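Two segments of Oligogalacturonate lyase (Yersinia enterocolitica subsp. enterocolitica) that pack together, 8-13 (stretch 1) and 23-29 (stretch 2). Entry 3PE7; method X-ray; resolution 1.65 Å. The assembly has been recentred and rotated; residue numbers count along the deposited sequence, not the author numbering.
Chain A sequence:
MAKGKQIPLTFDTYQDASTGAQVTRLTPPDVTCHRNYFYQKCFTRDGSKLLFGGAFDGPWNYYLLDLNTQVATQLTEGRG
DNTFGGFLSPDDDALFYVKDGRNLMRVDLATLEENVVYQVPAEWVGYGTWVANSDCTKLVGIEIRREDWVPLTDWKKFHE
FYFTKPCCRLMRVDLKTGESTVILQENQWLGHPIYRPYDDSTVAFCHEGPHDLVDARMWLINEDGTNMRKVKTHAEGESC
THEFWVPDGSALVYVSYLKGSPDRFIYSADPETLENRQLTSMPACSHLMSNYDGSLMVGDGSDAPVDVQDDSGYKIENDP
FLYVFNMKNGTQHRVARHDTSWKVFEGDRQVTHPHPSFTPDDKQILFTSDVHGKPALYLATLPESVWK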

# COMPACT_ATOMS: atom_id res chain seq x y z
N PRO A 8 -22.78 -9.40 -10.72
CA PRO A 8 -22.49 -8.50 -11.83
C PRO A 8 -22.42 -7.05 -11.36
O PRO A 8 -23.27 -6.60 -10.58
CB PRO A 8 -23.67 -8.71 -12.77
CG PRO A 8 -24.81 -9.12 -11.88
CD PRO A 8 -24.18 -9.87 -10.72
N LEU A 9 -21.42 -6.32 -11.83
CA LEU A 9 -21.32 -4.92 -11.46
C LEU A 9 -21.56 -4.03 -12.67
O LEU A 9 -21.19 -4.39 -13.78
CB LEU A 9 -19.95 -4.62 -10.87
CG LEU A 9 -19.55 -5.43 -9.64
CD1 LEU A 9 -18.19 -4.95 -9.19
CD2 LEU A 9 -20.56 -5.27 -8.53
N THR A 10 -22.15 -2.87 -12.42
CA THR A 10 -22.27 -1.85 -13.44
C THR A 10 -21.07 -0.91 -13.38
O THR A 10 -20.63 -0.54 -12.29
CB THR A 10 -23.57 -1.04 -13.23
OG1 THR A 10 -24.70 -1.90 -13.31
CG2 THR A 10 -23.72 0.04 -14.27
N PHE A 11 -20.52 -0.56 -14.54
CA PHE A 11 -19.38 0.35 -14.62
C PHE A 11 -19.95 1.67 -15.13
O PHE A 11 -20.51 1.73 -16.25
CB PHE A 11 -18.34 -0.15 -15.63
CG PHE A 11 -17.49 -1.31 -15.15
CD1 PHE A 11 -16.45 -1.77 -15.96
CD2 PHE A 11 -17.71 -1.92 -13.91
CE1 PHE A 11 -15.64 -2.83 -15.56
CE2 PHE A 11 -16.92 -2.98 -13.49
CZ PHE A 11 -15.86 -3.45 -14.31
N ASP A 12 -19.81 2.73 -14.34
CA ASP A 12 -20.40 4.01 -14.70
C ASP A 12 -19.34 5.02 -15.12
O ASP A 12 -18.50 5.44 -14.30
CB ASP A 12 -21.26 4.54 -13.55
CG ASP A 12 -22.48 3.66 -13.28
OD1 ASP A 12 -23.33 3.56 -14.18
OD2 ASP A 12 -22.58 3.07 -12.20
N THR A 13 -19.38 5.40 -16.39
CA THR A 13 -18.33 6.22 -17.01
C THR A 13 -18.81 7.66 -17.23
O THR A 13 -19.94 7.88 -17.69
CB THR A 13 -17.86 5.63 -18.33
OG1 THR A 13 -17.45 4.27 -18.13
CG2 THR A 13 -16.69 6.42 -18.91
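Stretch 2 (23-29) VTRLTPP

Two short segments that pair antiparallel illustrate a general principle: a few backbone hydrogen bonds set the register, and side chains on each side of the paired strands then consolidate it. Stretch 2 runs against stretch 1, their end-to-end directions lying 150° apart. Both chains are extended through the paired region, with phi/psi of -108/114 at Asp 12 and -87/130 at Arg 25. The strand residues Asp 12 and Thr 13 lie alongside Arg 25 and Thr 24. Beyond Arg 25 the second chain leaves the strand: Leu 26 turns to -98/-21, and Thr 27 and Pro 28 continue in loop conformation.

Asp 12 and Arg 25 form the hydrogen-bonded pair, with their CA atoms 5.1 Å apart. Asp 12 N donates to Arg 25 O at 2.9 Å, and Arg 25 N returns a bond to Asp 12 O, also at 2.9 Å; both are close to linear. Next to it, Thr 13 and Thr 24 make a non-hydrogen-bonded pair, and the CA atoms draw in to 4.2 Å. Contacts of the CA-H...O kind supplement this ladder, with Phe 11 CA 3.3 Å from Arg 25 O, Thr 24 CA 3.4 Å from Asp 12 O, and Thr 13 CA 3.3 Å from Val 23 O. Toward the start of stretch 1 the chains separate, and the CA atoms of Leu 9 and Thr 27 are 6.4 Å apart.

Side chains of paired residues share a face. On that of Asp 12 and Arg 25, the backbone pair is reinforced by a salt bridge, Arg 25 NH2 donating to Asp 12 OD2 at 3.2 Å, with the carboxylate oxygen at the edge of the guanidinium. A water accepts from Arg 25 NE at 2.9 Å and lies 2.8 Å from Asp 12 OD2, so it links the same two side chains by a second route. On the face of Thr 13 and Thr 24, the hydroxyls hydrogen-bond, OG1 of Thr 13 to OG1 of Thr 24, at 2.9 Å.

Where the ladder ends, contacts of apolar side chains follow. Leu 26 begins sideways, but its end comes nearer, placing CD2 3.7 Å from the centroid of the Phe 11 ring, almost on the ring normal, in a CH-pi contact. Leu 9, whose CA-to-CB bond points toward stretch 2, sets side chain against backbone with CD1 3.5 Å from Leu 26 O, and brings CD2 to 4.1 Å from Pro 28 CD, so side-chain contact persists where the backbones have parted.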

# COMPACT_ATOMS: atom_id res chain seq x y z
N VAL A 23 -13.44 8.97 -16.46
CA VAL A 23 -13.38 8.26 -15.19
C VAL A 23 -14.48 7.20 -15.20
O VAL A 23 -15.60 7.47 -15.63
CB VAL A 23 -13.57 9.21 -13.97
CG1 VAL A 23 -13.45 8.45 -12.64
CG2 VAL A 23 -12.55 10.33 -14.00
N THR A 24 -14.14 6.00 -14.75
CA THR A 24 -15.13 4.93 -14.65
C THR A 24 -15.19 4.46 -13.21
O THR A 24 -14.16 4.10 -12.64
CB THR A 24 -14.81 3.77 -15.61
OG1 THR A 24 -14.82 4.27 -16.95
CG2 THR A 24 -15.85 2.66 -15.49
N ARG A 25 -16.39 4.50 -12.62
CA ARG A 25 -16.63 3.91 -11.29
C ARG A 25 -16.98 2.44 -11.46
O ARG A 25 -17.87 2.09 -12.25
CB ARG A 25 -17.79 4.62 -10.62
CG ARG A 25 -18.00 4.20 -9.17
CD ARG A 25 -19.10 5.01 -8.55
NE ARG A 25 -20.40 4.69 -9.16
CZ ARG A 25 -21.45 5.49 -9.12
NH1 ARG A 25 -21.38 6.67 -8.52
NH2 ARG A 25 -22.60 5.10 -9.69
N LEU A 26 -16.29 1.59 -10.70
CA LEU A 26 -16.38 0.14 -10.91
C LEU A 26 -17.34 -0.55 -9.95
O LEU A 26 -17.79 -1.67 -10.23
CB LEU A 26 -15.00 -0.49 -10.76
CG LEU A 26 -13.86 0.02 -11.65
CD1 LEU A 26 -12.58 -0.69 -11.27
CD2 LEU A 26 -14.16 -0.19 -13.12
N THR A 27 -17.64 0.09 -8.83
CA THR A 27 -18.42 -0.54 -7.75
C THR A 27 -19.56 0.38 -7.32
O THR A 27 -19.47 1.62 -7.51
CB THR A 27 -17.52 -0.88 -6.52
OG1 THR A 27 -16.93 0.33 -6.02
CG2 THR A 27 -16.41 -1.86 -6.90
N PRO A 28 -20.65 -0.20 -6.79
CA PRO A 28 -21.83 0.60 -6.44
C PRO A 28 -21.67 1.30 -5.08
O PRO A 28 -21.37 0.63 -4.09
CB PRO A 28 -22.96 -0.45 -6.39
CG PRO A 28 -22.26 -1.73 -5.98
CD PRO A 28 -20.87 -1.65 -6.58
N PRO A 29 -21.89 2.63 -5.04
CA PRO A 29 -21.57 3.39 -3.83
C PRO A 29 -22.60 3.24 -2.70
O PRO A 29 -22.53 3.98 -1.72
CB PRO A 29 -21.48 4.84 -4.34
CG PRO A 29 -22.37 4.87 -5.54
CD PRO A 29 -22.17 3.52 -6.19
O HOH W 1 -20.51 2.15 -10.52